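Local coordinates for glycosyl transferase, group 1 family protein (Staphylococcus aureus, PDB 4WAD) that belongs to the group 1 family of glycosyl transferases, built on the two-domain GT-B fold, and holds uridine-diphosphate-N-acetylglucosamine in this model, at residues K324-I329 against V355-Y360; H254-E259 against S405-Q410; P40-T45 against R67-Y72; F78-N83 against Y174-Y179. All coordinates share one frame; numbering follows the deposited sequence.

Contact 1 (K324-I329 against V355-Y360); sequences KIVGHI and VKFHIY. With UD1 (uridine-diphosphate-N-acetylglucosamine), chain B.
With chi1 at 171°, V326 swings CG1 to the far side from its own backbone N, whereas F357 folds its ring back beside its N (chi1 -69°), and the two side chains run abreast in the same direction. V326 CG1 comes within 3.5 Å of F357 CE2, and V326 CB sits over the rim of one ring face in a CH-pi contact, 4.1 Å from the centroid. The other branch, CG2, turns to V355 CG1. Strands 325-329 and 356-360 are neighbouring strands of the parallel sheet in the C-terminal Rossmann-like domain of the GT-B fold, and helix 339-349 links them as a beta-alpha-beta unit. Backbone hydrogen bonds pair them along their length. K356 N gives to K324 O at 2.7 Å. At the far end Y360 N lies 3.3 Å from H328 O, above the carbonyl plane. On the F357 side, I359 CD1 reaches H328 CB at 3.6 Å, while H328 ND1 bonds to V402 O; helix 339-349 covers this side, with A345 on F357. On the other side, I325 CG2 lies 4.2 Å from H358 CD2, over one face of the imidazole near its rim. Farther along, I329 CG1 packs beside Y360 CD1 at 3.5 Å, and I329 CG2 approaches O4 of uridine-diphosphate-N-acetylglucosamine to 3.4 Å.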
# COMPACT_ATOMS: atom_id res chain seq x y z
N LYS A 324 37.94 5.50 -46.19
CA LYS A 324 38.35 5.70 -44.80
C LYS A 324 37.26 5.34 -43.79
O LYS A 324 36.65 6.21 -43.18
CB LYS A 324 38.79 7.15 -44.59
CG LYS A 324 39.80 7.61 -45.63
CD LYS A 324 40.11 9.08 -45.49
CE LYS A 324 41.31 9.48 -46.34
NZ LYS A 324 41.83 10.82 -45.98
N ILE A 325 37.04 4.04 -43.63
CA ILE A 325 36.03 3.54 -42.71
C ILE A 325 36.69 2.91 -41.49
O ILE A 325 37.46 1.96 -41.60
CB ILE A 325 35.11 2.50 -43.39
CG1 ILE A 325 34.29 3.17 -44.50
CG2 ILE A 325 34.18 1.86 -42.37
CD1 ILE A 325 33.33 2.24 -45.20
N VAL A 326 36.37 3.46 -40.32
CA VAL A 326 36.84 2.91 -39.06
C VAL A 326 35.61 2.45 -38.29
O VAL A 326 34.59 3.12 -38.30
CB VAL A 326 37.65 3.96 -38.25
CG1 VAL A 326 37.95 3.45 -36.85
CG2 VAL A 326 38.94 4.32 -38.98
N GLY A 327 35.69 1.30 -37.64
CA GLY A 327 34.53 0.79 -36.93
C GLY A 327 34.81 0.37 -35.50
O GLY A 327 35.93 -0.04 -35.17
N HIS A 328 33.80 0.48 -34.65
CA HIS A 328 33.87 -0.11 -33.32
C HIS A 328 32.61 -0.91 -33.06
O HIS A 328 31.59 -0.37 -32.63
CB HIS A 328 34.05 0.96 -32.23
CG HIS A 328 34.17 0.39 -30.85
ND1 HIS A 328 35.27 -0.32 -30.43
CD2 HIS A 328 33.32 0.44 -29.79
CE1 HIS A 328 35.10 -0.69 -29.17
NE2 HIS A 328 33.93 -0.24 -28.76
N ILE A 329 32.68 -2.21 -33.36
CA ILE A 329 31.57 -3.11 -33.10
C ILE A 329 31.73 -3.76 -31.73
O ILE A 329 32.62 -4.58 -31.52
CB ILE A 329 31.47 -4.20 -34.18
CG1 ILE A 329 31.36 -3.57 -35.57
CG2 ILE A 329 30.28 -5.11 -33.92
CD1 ILE A 329 31.20 -4.58 -36.69
N VAL A 355 37.82 10.57 -42.72
CA VAL A 355 37.79 9.39 -41.86
C VAL A 355 36.41 9.22 -41.23
O VAL A 355 35.96 10.10 -40.51
CB VAL A 355 38.84 9.48 -40.73
CG1 VAL A 355 38.66 8.32 -39.75
CG2 VAL A 355 40.24 9.50 -41.30
N LYS A 356 35.75 8.09 -41.48
CA LYS A 356 34.40 7.87 -40.96
C LYS A 356 34.34 6.72 -39.95
O LYS A 356 35.14 5.79 -40.01
CB LYS A 356 33.42 7.61 -42.10
CG LYS A 356 33.40 8.70 -43.16
CD LYS A 356 32.33 8.44 -44.23
CE LYS A 356 31.32 7.39 -43.81
NZ LYS A 356 30.74 6.68 -44.99
N PHE A 357 33.38 6.80 -39.03
CA PHE A 357 33.24 5.79 -37.98
C PHE A 357 31.86 5.14 -38.00
O PHE A 357 30.84 5.83 -38.03
CB PHE A 357 33.49 6.41 -36.61
CG PHE A 357 34.92 6.82 -36.36
CD1 PHE A 357 35.43 7.99 -36.91
CD2 PHE A 357 35.74 6.06 -35.55
CE1 PHE A 357 36.73 8.38 -36.68
CE2 PHE A 357 37.06 6.44 -35.31
CZ PHE A 357 37.55 7.60 -35.88
N HIS A 358 31.84 3.81 -37.98
CA HIS A 358 30.59 3.05 -37.88
C HIS A 358 30.55 2.30 -36.55
O HIS A 358 31.33 1.37 -36.34
CB HIS A 358 30.44 2.07 -39.05
CG HIS A 358 30.31 2.72 -40.39
ND1 HIS A 358 30.38 4.09 -40.56
CD2 HIS A 358 30.10 2.20 -41.62
CE1 HIS A 358 30.24 4.38 -41.84
NE2 HIS A 358 30.06 3.25 -42.51
N ILE A 359 29.66 2.71 -35.65
CA ILE A 359 29.55 2.06 -34.35
C ILE A 359 28.37 1.10 -34.32
O ILE A 359 27.23 1.51 -34.52
CB ILE A 359 29.41 3.08 -33.20
CG1 ILE A 359 30.47 4.18 -33.32
CG2 ILE A 359 29.47 2.38 -31.85
CD1 ILE A 359 31.90 3.66 -33.27
N TYR A 360 28.65 -0.17 -34.07
CA TYR A 360 27.61 -1.19 -33.99
C TYR A 360 27.41 -1.67 -32.56
O TYR A 360 28.12 -1.23 -31.65
CB TYR A 360 27.94 -2.38 -34.90
CG TYR A 360 27.90 -2.07 -36.38
CD1 TYR A 360 28.97 -1.47 -37.01
CD2 TYR A 360 26.78 -2.40 -37.14
CE1 TYR A 360 28.94 -1.19 -38.37
CE2 TYR A 360 26.74 -2.13 -38.49
CZ TYR A 360 27.82 -1.52 -39.10
OH TYR A 360 27.79 -1.25 -40.45
C1' UD1 B . 34.69 -10.28 -22.67
C2' UD1 B . 35.73 -11.30 -22.16
C3' UD1 B . 36.08 -11.07 -20.70
C4' UD1 B . 36.39 -9.61 -20.45
C5' UD1 B . 35.17 -8.79 -20.82
C6' UD1 B . 35.36 -7.32 -20.46
C7' UD1 B . 36.18 -13.67 -22.54
C8' UD1 B . 35.66 -14.96 -23.10
N2' UD1 B . 35.30 -12.68 -22.38
O1' UD1 B . 33.36 -10.66 -22.34
O3' UD1 B . 37.24 -11.85 -20.42
O4' UD1 B . 36.78 -9.39 -19.09
O5' UD1 B . 34.96 -8.94 -22.23
O6' UD1 B . 34.61 -6.48 -21.34
O7' UD1 B . 37.36 -13.55 -22.24
N1 UD1 B . 29.14 -8.69 -30.57
C2 UD1 B . 28.33 -9.06 -31.67
N3 UD1 B . 27.69 -8.14 -32.39
C4 UD1 B . 27.81 -6.84 -32.09
C5 UD1 B . 28.60 -6.44 -31.02
C6 UD1 B . 29.27 -7.39 -30.26
O2 UD1 B . 28.20 -10.27 -31.96
O4 UD1 B . 27.21 -5.98 -32.77
C1B UD1 B . 29.84 -9.70 -29.78
C2B UD1 B . 31.09 -10.20 -30.50
O2' UD1 B . 30.81 -11.41 -31.21
C3B UD1 B . 32.10 -10.44 -29.39
C4B UD1 B . 31.59 -9.65 -28.20
O4B UD1 B . 30.29 -9.15 -28.54
O3B UD1 B . 32.14 -11.83 -29.04
C5B UD1 B . 32.52 -8.49 -27.91
O5B UD1 B . 33.48 -8.88 -26.93
PA UD1 B . 33.22 -8.53 -25.38
O1A UD1 B . 34.52 -8.02 -24.82
O2A UD1 B . 31.98 -7.67 -25.32
O3A UD1 B . 32.87 -9.96 -24.72
PB UD1 B . 32.17 -10.11 -23.27
O1B UD1 B . 31.77 -8.75 -22.77
O2B UD1 B . 31.13 -11.20 -23.36

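Contact 2 (H254-E259 against S405-Q410); sequences HVNHHE and SQYEGQ. With UD1 (uridine-diphosphate-N-acetylglucosamine), chain B.
Y407 and N256 bury the most surface here, and they meet ring edge to amide: N256 ND2 lies in the ring plane, 3.9 Å from Y407 CD1, with the amide turned 63° from the ring. N256 places its CG anti to the backbone N (chi1 -166°), which carries the amide toward the tyrosine, and its OD1 accepts a weak bond from H258 N. Farther out on the same ring, Y407 CE1 is 4.0 Å from E259 O, while the hydroxyl bonds to F261 N and the ring meets that of F261 edge to face. The arrangement lies in the interdomain cleft of the GT-B fold, where the loop after strand 248-252 of the N-terminal domain faces the loop leading into helix 412-419 of the C-terminal one. G409, which bears no side chain, brings its CA close against the backbone of H254 and V255. Uridine-diphosphate-N-acetylglucosamine lies alongside this junction, its O4' 3.1 Å from G409 N and 3.2 Å from V255 CG1, so residues of both loops border the same sugar hydroxyl. E408 turns away from segment 254-259, its OE1 coming within 3.6 Å of the sugar O5'.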
# COMPACT_ATOMS: atom_id res chain seq x y z
N HIS A 254 36.46 -15.49 -16.58
CA HIS A 254 36.64 -14.87 -17.89
C HIS A 254 37.17 -13.45 -17.79
O HIS A 254 37.77 -12.95 -18.74
CB HIS A 254 35.32 -14.89 -18.67
CG HIS A 254 34.93 -16.25 -19.18
ND1 HIS A 254 34.70 -16.50 -20.51
CD2 HIS A 254 34.74 -17.42 -18.53
CE1 HIS A 254 34.38 -17.77 -20.67
NE2 HIS A 254 34.40 -18.35 -19.48
N VAL A 255 36.96 -12.80 -16.65
CA VAL A 255 37.25 -11.37 -16.53
C VAL A 255 38.40 -11.06 -15.58
O VAL A 255 38.97 -11.95 -14.95
CB VAL A 255 36.00 -10.61 -16.06
CG1 VAL A 255 34.85 -10.83 -17.02
CG2 VAL A 255 35.62 -11.05 -14.65
N ASN A 256 38.74 -9.77 -15.48
CA ASN A 256 39.71 -9.30 -14.51
C ASN A 256 39.12 -9.42 -13.11
O ASN A 256 38.00 -8.96 -12.87
CB ASN A 256 40.12 -7.85 -14.80
CG ASN A 256 41.36 -7.42 -14.04
OD1 ASN A 256 41.66 -7.93 -12.96
ND2 ASN A 256 42.08 -6.45 -14.60
N HIS A 257 39.86 -10.03 -12.20
CA HIS A 257 39.41 -10.18 -10.82
C HIS A 257 39.71 -8.93 -10.00
O HIS A 257 39.79 -8.99 -8.78
CB HIS A 257 40.07 -11.40 -10.17
CG HIS A 257 41.54 -11.25 -9.94
ND1 HIS A 257 42.41 -10.87 -10.93
CD2 HIS A 257 42.29 -11.44 -8.82
CE1 HIS A 257 43.64 -10.83 -10.44
NE2 HIS A 257 43.59 -11.17 -9.16
N HIS A 258 39.87 -7.80 -10.68
CA HIS A 258 40.09 -6.53 -10.00
C HIS A 258 38.85 -5.66 -10.12
O HIS A 258 38.25 -5.56 -11.19
CB HIS A 258 41.30 -5.81 -10.59
CG HIS A 258 42.61 -6.42 -10.21
ND1 HIS A 258 43.63 -6.62 -11.12
CD2 HIS A 258 43.07 -6.87 -9.02
CE1 HIS A 258 44.66 -7.17 -10.50
NE2 HIS A 258 44.35 -7.33 -9.23
N GLU A 259 38.46 -5.04 -9.01
CA GLU A 259 37.30 -4.15 -8.99
C GLU A 259 37.46 -3.03 -10.00
O GLU A 259 38.54 -2.45 -10.12
CB GLU A 259 37.09 -3.55 -7.59
CG GLU A 259 35.84 -4.04 -6.87
CD GLU A 259 34.60 -4.07 -7.75
OE1 GLU A 259 34.39 -3.12 -8.53
OE2 GLU A 259 33.84 -5.05 -7.66
N SER A 405 39.85 -0.61 -23.28
CA SER A 405 39.31 -1.06 -22.01
C SER A 405 40.37 -0.86 -20.94
O SER A 405 41.54 -0.70 -21.25
CB SER A 405 38.89 -2.54 -22.07
OG SER A 405 38.56 -3.03 -20.79
N GLN A 406 39.95 -0.85 -19.68
CA GLN A 406 40.91 -0.89 -18.59
C GLN A 406 40.86 -2.26 -17.94
O GLN A 406 41.67 -2.58 -17.07
CB GLN A 406 40.63 0.21 -17.55
CG GLN A 406 41.20 1.58 -17.91
CD GLN A 406 41.06 2.58 -16.77
OE1 GLN A 406 40.15 2.49 -15.95
NE2 GLN A 406 41.98 3.55 -16.73
N TYR A 407 39.90 -3.07 -18.37
CA TYR A 407 39.69 -4.40 -17.80
C TYR A 407 39.23 -5.40 -18.86
O TYR A 407 38.18 -5.22 -19.48
CB TYR A 407 38.67 -4.33 -16.66
CG TYR A 407 38.93 -3.18 -15.71
CD1 TYR A 407 39.85 -3.30 -14.68
CD2 TYR A 407 38.25 -1.97 -15.85
CE1 TYR A 407 40.09 -2.25 -13.81
CE2 TYR A 407 38.49 -0.92 -14.99
CZ TYR A 407 39.41 -1.06 -13.97
OH TYR A 407 39.65 -0.02 -13.12
N GLU A 408 40.02 -6.46 -19.05
CA GLU A 408 39.68 -7.54 -19.98
C GLU A 408 40.21 -8.88 -19.50
O GLU A 408 41.10 -8.93 -18.64
CB GLU A 408 40.23 -7.24 -21.38
CG GLU A 408 39.47 -6.19 -22.17
CD GLU A 408 38.33 -6.78 -22.98
OE1 GLU A 408 38.29 -8.01 -23.15
OE2 GLU A 408 37.47 -6.00 -23.44
N GLY A 409 39.67 -9.97 -20.04
CA GLY A 409 40.22 -11.29 -19.80
C GLY A 409 41.29 -11.54 -20.85
O GLY A 409 42.41 -11.94 -20.52
N GLN A 410 40.92 -11.32 -22.11
CA GLN A 410 41.90 -11.11 -23.17
C GLN A 410 41.28 -10.36 -24.36
O GLN A 410 40.79 -9.25 -24.20
CB GLN A 410 42.56 -12.42 -23.60
CG GLN A 410 41.68 -13.64 -23.71
CD GLN A 410 42.49 -14.90 -23.96
OE1 GLN A 410 43.31 -15.30 -23.13
NE2 GLN A 410 42.27 -15.53 -25.11
C1' UD1 B . 34.69 -10.28 -22.67
C2' UD1 B . 35.73 -11.30 -22.16
C3' UD1 B . 36.08 -11.07 -20.70
C4' UD1 B . 36.39 -9.61 -20.45
C5' UD1 B . 35.17 -8.79 -20.82
C6' UD1 B . 35.36 -7.32 -20.46
C7' UD1 B . 36.18 -13.67 -22.54
C8' UD1 B . 35.66 -14.96 -23.10
N2' UD1 B . 35.30 -12.68 -22.38
O1' UD1 B . 33.36 -10.66 -22.34
O3' UD1 B . 37.24 -11.85 -20.42
O4' UD1 B . 36.78 -9.39 -19.09
O5' UD1 B . 34.96 -8.94 -22.23
O6' UD1 B . 34.61 -6.48 -21.34
O7' UD1 B . 37.36 -13.55 -22.24
N1 UD1 B . 29.14 -8.69 -30.57
C2 UD1 B . 28.33 -9.06 -31.67
N3 UD1 B . 27.69 -8.14 -32.39
C4 UD1 B . 27.81 -6.84 -32.09
C5 UD1 B . 28.60 -6.44 -31.02
C6 UD1 B . 29.27 -7.39 -30.26
O2 UD1 B . 28.20 -10.27 -31.96
O4 UD1 B . 27.21 -5.98 -32.77
C1B UD1 B . 29.84 -9.70 -29.78
C2B UD1 B . 31.09 -10.20 -30.50
O2' UD1 B . 30.81 -11.41 -31.21
C3B UD1 B . 32.10 -10.44 -29.39
C4B UD1 B . 31.59 -9.65 -28.20
O4B UD1 B . 30.29 -9.15 -28.54
O3B UD1 B . 32.14 -11.83 -29.04
C5B UD1 B . 32.52 -8.49 -27.91
O5B UD1 B . 33.48 -8.88 -26.93
PA UD1 B . 33.22 -8.53 -25.38
O1A UD1 B . 34.52 -8.02 -24.82
O2A UD1 B . 31.98 -7.67 -25.32
O3A UD1 B . 32.87 -9.96 -24.72
PB UD1 B . 32.17 -10.11 -23.27
O1B UD1 B . 31.77 -8.75 -22.77
O2B UD1 B . 31.13 -11.20 -23.36

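Contact 3 (P40-T45 against R67-Y72)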
# COMPACT_ATOMS: atom_id res chain seq x y z
N PRO A 40 31.91 -35.39 -25.83
CA PRO A 40 30.65 -34.62 -25.78
C PRO A 40 30.72 -33.47 -24.78
O PRO A 40 30.98 -33.69 -23.60
CB PRO A 40 29.62 -35.67 -25.33
CG PRO A 40 30.42 -36.79 -24.72
CD PRO A 40 31.70 -36.80 -25.49
N ALA A 41 30.48 -32.26 -25.27
CA ALA A 41 30.49 -31.07 -24.42
C ALA A 41 29.18 -30.31 -24.56
O ALA A 41 28.96 -29.62 -25.56
CB ALA A 41 31.66 -30.17 -24.78
N ASP A 42 28.31 -30.44 -23.57
CA ASP A 42 26.99 -29.83 -23.65
C ASP A 42 26.82 -28.70 -22.64
O ASP A 42 27.67 -28.49 -21.77
CB ASP A 42 25.90 -30.89 -23.45
CG ASP A 42 25.78 -31.82 -24.64
OD1 ASP A 42 26.06 -31.38 -25.77
OD2 ASP A 42 25.42 -33.00 -24.44
N ILE A 43 25.71 -27.97 -22.76
CA ILE A 43 25.49 -26.77 -21.96
C ILE A 43 24.28 -26.95 -21.03
O ILE A 43 23.27 -27.53 -21.42
CB ILE A 43 25.29 -25.54 -22.86
CG1 ILE A 43 26.46 -25.41 -23.84
CG2 ILE A 43 25.13 -24.26 -22.04
CD1 ILE A 43 26.39 -24.20 -24.75
N VAL A 44 24.41 -26.47 -19.79
CA VAL A 44 23.32 -26.54 -18.82
C VAL A 44 22.87 -25.14 -18.43
O VAL A 44 23.69 -24.30 -18.05
CB VAL A 44 23.74 -27.33 -17.56
CG1 VAL A 44 22.55 -27.53 -16.64
CG2 VAL A 44 24.33 -28.67 -17.95
N THR A 45 21.56 -24.88 -18.52
CA THR A 45 21.00 -23.58 -18.15
C THR A 45 20.02 -23.75 -16.99
O THR A 45 19.56 -24.86 -16.72
CB THR A 45 20.31 -22.89 -19.34
OG1 THR A 45 19.34 -23.77 -19.91
CG2 THR A 45 21.34 -22.53 -20.40
N ARG A 67 25.49 -27.98 -33.94
CA ARG A 67 24.25 -28.75 -33.88
C ARG A 67 24.38 -30.00 -33.00
O ARG A 67 23.38 -30.56 -32.57
CB ARG A 67 23.80 -29.15 -35.29
CG ARG A 67 23.37 -27.98 -36.15
CD ARG A 67 22.35 -28.40 -37.19
NE ARG A 67 21.20 -27.49 -37.23
CZ ARG A 67 19.93 -27.88 -37.25
NH1 ARG A 67 18.96 -26.98 -37.29
NH2 ARG A 67 19.63 -29.18 -37.24
N ARG A 68 25.61 -30.42 -32.74
CA ARG A 68 25.85 -31.55 -31.85
C ARG A 68 25.71 -31.14 -30.39
O ARG A 68 25.46 -31.98 -29.52
CB ARG A 68 27.24 -32.14 -32.10
CG ARG A 68 27.44 -32.72 -33.50
CD ARG A 68 28.91 -33.04 -33.75
NE ARG A 68 29.73 -31.83 -33.77
CZ ARG A 68 31.05 -31.82 -33.85
NH1 ARG A 68 31.72 -32.96 -33.91
NH2 ARG A 68 31.71 -30.67 -33.86
N THR A 69 25.87 -29.85 -30.12
CA THR A 69 25.78 -29.33 -28.76
C THR A 69 24.33 -29.26 -28.30
O THR A 69 23.48 -28.68 -28.98
CB THR A 69 26.41 -27.93 -28.64
OG1 THR A 69 27.79 -27.99 -29.04
CG2 THR A 69 26.32 -27.42 -27.21
N LYS A 70 24.05 -29.85 -27.14
CA LYS A 70 22.72 -29.78 -26.55
C LYS A 70 22.70 -28.77 -25.42
O LYS A 70 23.73 -28.48 -24.81
CB LYS A 70 22.28 -31.15 -26.03
CG LYS A 70 22.64 -32.32 -26.92
CD LYS A 70 22.14 -33.63 -26.33
CE LYS A 70 22.83 -34.82 -26.96
NZ LYS A 70 24.28 -34.82 -26.67
N MET A 71 21.52 -28.23 -25.13
CA MET A 71 21.34 -27.46 -23.91
C MET A 71 20.46 -28.23 -22.95
O MET A 71 19.37 -28.67 -23.31
CB MET A 71 20.72 -26.09 -24.19
CG MET A 71 20.59 -25.24 -22.93
SD MET A 71 19.38 -23.92 -23.12
CE MET A 71 17.94 -24.90 -23.57
N TYR A 72 20.95 -28.42 -21.73
CA TYR A 72 20.14 -29.02 -20.68
C TYR A 72 19.55 -27.92 -19.81
O TYR A 72 20.25 -26.99 -19.42
CB TYR A 72 20.97 -30.00 -19.84
CG TYR A 72 21.40 -31.22 -20.61
CD1 TYR A 72 20.56 -32.31 -20.72
CD2 TYR A 72 22.64 -31.29 -21.22
CE1 TYR A 72 20.94 -33.44 -21.43
CE2 TYR A 72 23.03 -32.41 -21.93
CZ TYR A 72 22.18 -33.48 -22.03
OH TYR A 72 22.56 -34.60 -22.73
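A41 opens the contact through its carbonyl O, which lies 3.8 Å from T69 CG2. D42 follows with the main polar grip: with CG beside the backbone N (chi1 -71°), its carboxylate reaches both ends of K70. D42 OD1 receives K70 N at 2.9 Å from above the carboxylate plane, and D42 OD2 takes K70 NZ at 3.1 Å on its syn side, completing a salt bridge. OD2 also lies at the ring edge of Y72, near CE2. Outside the two segments K8 forms a second salt bridge to OD2 and Y35 bonds to OD1; two lysines nearby would probably favour the charged form of the aspartate. At I43 the backbone takes over, N giving to K70 O and O accepting from Y72 N, while I43 CG1 touches T69 CG2 at 3.9 Å. V44 turns to the opposite side of the sheet, its CG2 4.1 Å from Y72 CB. T45 N bonds to Y72 O, and the T45 side chain crosses M71 at about a right angle, with CG2 3.6 Å from SD; T45 OG1 bonds to N73. Strand 41-45 runs parallel between strand 8-12 and strand 71-73 at one edge of a seven-stranded Rossmann-like sheet, with helix 52-61 making the beta-alpha-beta crossover. Helix 23-36 lies against I43 through F28, and helix 208-219 covers V44 and Y72 with Y215 and L219.

Contact 4 (F78-N83 against Y174-Y179)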
# COMPACT_ATOMS: atom_id res chain seq x y z
N PHE A 78 12.35 -31.56 -15.43
CA PHE A 78 11.17 -31.88 -14.64
C PHE A 78 9.90 -31.87 -15.48
O PHE A 78 8.92 -32.53 -15.13
CB PHE A 78 11.04 -30.91 -13.47
CG PHE A 78 12.13 -31.05 -12.44
CD1 PHE A 78 12.15 -32.14 -11.58
CD2 PHE A 78 13.11 -30.08 -12.32
CE1 PHE A 78 13.15 -32.27 -10.63
CE2 PHE A 78 14.11 -30.20 -11.37
CZ PHE A 78 14.13 -31.30 -10.52
N LYS A 79 9.90 -31.12 -16.58
CA LYS A 79 8.77 -31.14 -17.50
C LYS A 79 8.66 -32.50 -18.17
O LYS A 79 7.57 -33.04 -18.33
CB LYS A 79 8.88 -30.03 -18.55
CG LYS A 79 7.79 -30.11 -19.63
CD LYS A 79 7.67 -28.81 -20.42
CE LYS A 79 8.87 -28.59 -21.32
NZ LYS A 79 8.71 -27.36 -22.15
N GLN A 80 9.80 -33.06 -18.56
CA GLN A 80 9.80 -34.33 -19.27
C GLN A 80 9.44 -35.50 -18.35
O GLN A 80 8.84 -36.48 -18.78
CB GLN A 80 11.16 -34.57 -19.93
CG GLN A 80 11.12 -35.65 -21.00
CD GLN A 80 10.09 -35.37 -22.07
OE1 GLN A 80 9.93 -34.24 -22.52
NE2 GLN A 80 9.38 -36.42 -22.49
N ILE A 81 9.81 -35.38 -17.07
CA ILE A 81 9.36 -36.34 -16.06
C ILE A 81 7.83 -36.27 -15.96
O ILE A 81 7.16 -37.30 -15.94
CB ILE A 81 9.99 -36.07 -14.67
CG1 ILE A 81 11.50 -36.30 -14.71
CG2 ILE A 81 9.36 -36.96 -13.61
CD1 ILE A 81 12.17 -36.14 -13.35
N SER A 82 7.31 -35.05 -15.90
CA SER A 82 5.87 -34.81 -15.82
C SER A 82 5.13 -35.38 -17.03
O SER A 82 4.05 -35.96 -16.90
CB SER A 82 5.60 -33.31 -15.70
OG SER A 82 4.22 -33.05 -15.51
N ASN A 83 5.73 -35.22 -18.21
CA ASN A 83 5.16 -35.72 -19.46
C ASN A 83 4.89 -37.22 -19.43
O ASN A 83 3.95 -37.70 -20.06
CB ASN A 83 6.08 -35.38 -20.64
CG ASN A 83 5.98 -33.93 -21.07
OD1 ASN A 83 4.93 -33.29 -20.92
ND2 ASN A 83 7.06 -33.40 -21.62
N TYR A 174 3.55 -25.53 -16.84
CA TYR A 174 2.76 -26.68 -17.26
C TYR A 174 3.51 -27.48 -18.32
O TYR A 174 4.18 -26.89 -19.18
CB TYR A 174 1.39 -26.23 -17.78
CG TYR A 174 0.61 -25.39 -16.79
CD1 TYR A 174 0.80 -24.02 -16.70
CD2 TYR A 174 -0.31 -25.98 -15.93
CE1 TYR A 174 0.09 -23.25 -15.80
CE2 TYR A 174 -1.03 -25.22 -15.02
CZ TYR A 174 -0.82 -23.86 -14.96
OH TYR A 174 -1.52 -23.10 -14.05
N ASP A 175 3.42 -28.80 -18.26
CA ASP A 175 4.09 -29.64 -19.25
C ASP A 175 3.35 -29.59 -20.58
O ASP A 175 2.39 -28.84 -20.73
CB ASP A 175 4.21 -31.09 -18.75
CG ASP A 175 2.87 -31.71 -18.37
OD1 ASP A 175 1.83 -31.32 -18.93
OD2 ASP A 175 2.87 -32.63 -17.52
N GLU A 176 3.78 -30.41 -21.53
CA GLU A 176 3.22 -30.40 -22.87
C GLU A 176 1.84 -31.06 -22.94
O GLU A 176 1.28 -31.21 -24.03
CB GLU A 176 4.19 -31.07 -23.85
CG GLU A 176 5.55 -30.39 -23.92
CD GLU A 176 6.61 -31.25 -24.58
OE1 GLU A 176 7.81 -30.93 -24.41
OE2 GLU A 176 6.25 -32.23 -25.25
N LYS A 177 1.32 -31.47 -21.79
CA LYS A 177 -0.02 -32.04 -21.72
C LYS A 177 -0.92 -31.17 -20.84
O LYS A 177 -2.10 -31.48 -20.64
CB LYS A 177 0.03 -33.48 -21.18
CG LYS A 177 0.76 -34.45 -22.09
CD LYS A 177 0.84 -35.85 -21.50
CE LYS A 177 1.67 -36.77 -22.40
NZ LYS A 177 1.83 -38.14 -21.83
N GLY A 178 -0.35 -30.09 -20.31
CA GLY A 178 -1.13 -29.13 -19.53
C GLY A 178 -1.14 -29.37 -18.03
O GLY A 178 -1.97 -28.79 -17.32
N TYR A 179 -0.23 -30.20 -17.53
CA TYR A 179 -0.14 -30.45 -16.10
C TYR A 179 0.99 -29.65 -15.47
O TYR A 179 2.10 -29.61 -16.00
CB TYR A 179 0.07 -31.94 -15.82
CG TYR A 179 -1.07 -32.83 -16.24
CD1 TYR A 179 -2.13 -33.09 -15.38
CD2 TYR A 179 -1.09 -33.40 -17.50
CE1 TYR A 179 -3.17 -33.90 -15.77
CE2 TYR A 179 -2.13 -34.22 -17.89
CZ TYR A 179 -3.17 -34.46 -17.02
OH TYR A 179 -4.21 -35.27 -17.41
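Hydrogen bonds dominate. S82 OG donates to D175 OD2, though the modelled distance is too short to be trusted in detail. D175 holds CG between its backbone N and carbonyl carbon (chi1 56°), and this rotation lets one carboxylate serve both the helix and its own turn. While OD2 faces the serine, D175 OD1 accepts K177 N at 2.9 Å and Y179 N at 2.7 Å from opposite faces of the carboxylate plane. The K177 bond makes an Asx turn, within a type I beta turn from D175 to G178. N83 adds a second link across the contact: its OD1 takes E176 N at 3.2 Å, in the carbonyl plane on a lone pair. The amide's rotation is fixed from the other end by N83 ND2, which donates to Q80 OE1 at 3.1 Å, from above the plane of that carbonyl. K177 NZ also appears to reach N83 O, though its position is less certain. Van der Waals contact comes mainly from K79, whose CG packs 3.7 Å from D175 CA. As for charge, K79 NZ stays 4.3 Å from E176 OE1, beyond a salt bridge, and pairs instead with E76. Helix 74-83 is thereby joined to the hairpin turn between strands 168-174 and 180-187 of the large antiparallel sheet. With two backbone N-H groups on OD1 and the serine hydroxyl near OD2, D175 is probably ionised, and directed polar bonds set this junction more than apolar packing.

From the N terminus, contact 3 closes first, bringing strand 71-73 beside strand 41-45 at the edge of the N-terminal Rossmann-like sheet. The chain passes directly into helix 74-83, where contact 4 opens; its much longer loop, rich in antiparallel strands, closes at 174-179 and ties that helix to the antiparallel sheet. Contact 2 begins later, in the loop after strand 248-252, and closes only at 405-410, joining the two GT-B domains across their cleft. Contact 1 falls wholly within that span, as a short beta-alpha-beta loop of the second domain. Contacts 1 and 2 do not touch, with nearest atoms about 8 Å apart, yet both touch the bound uridine-diphosphate-N-acetylglucosamine.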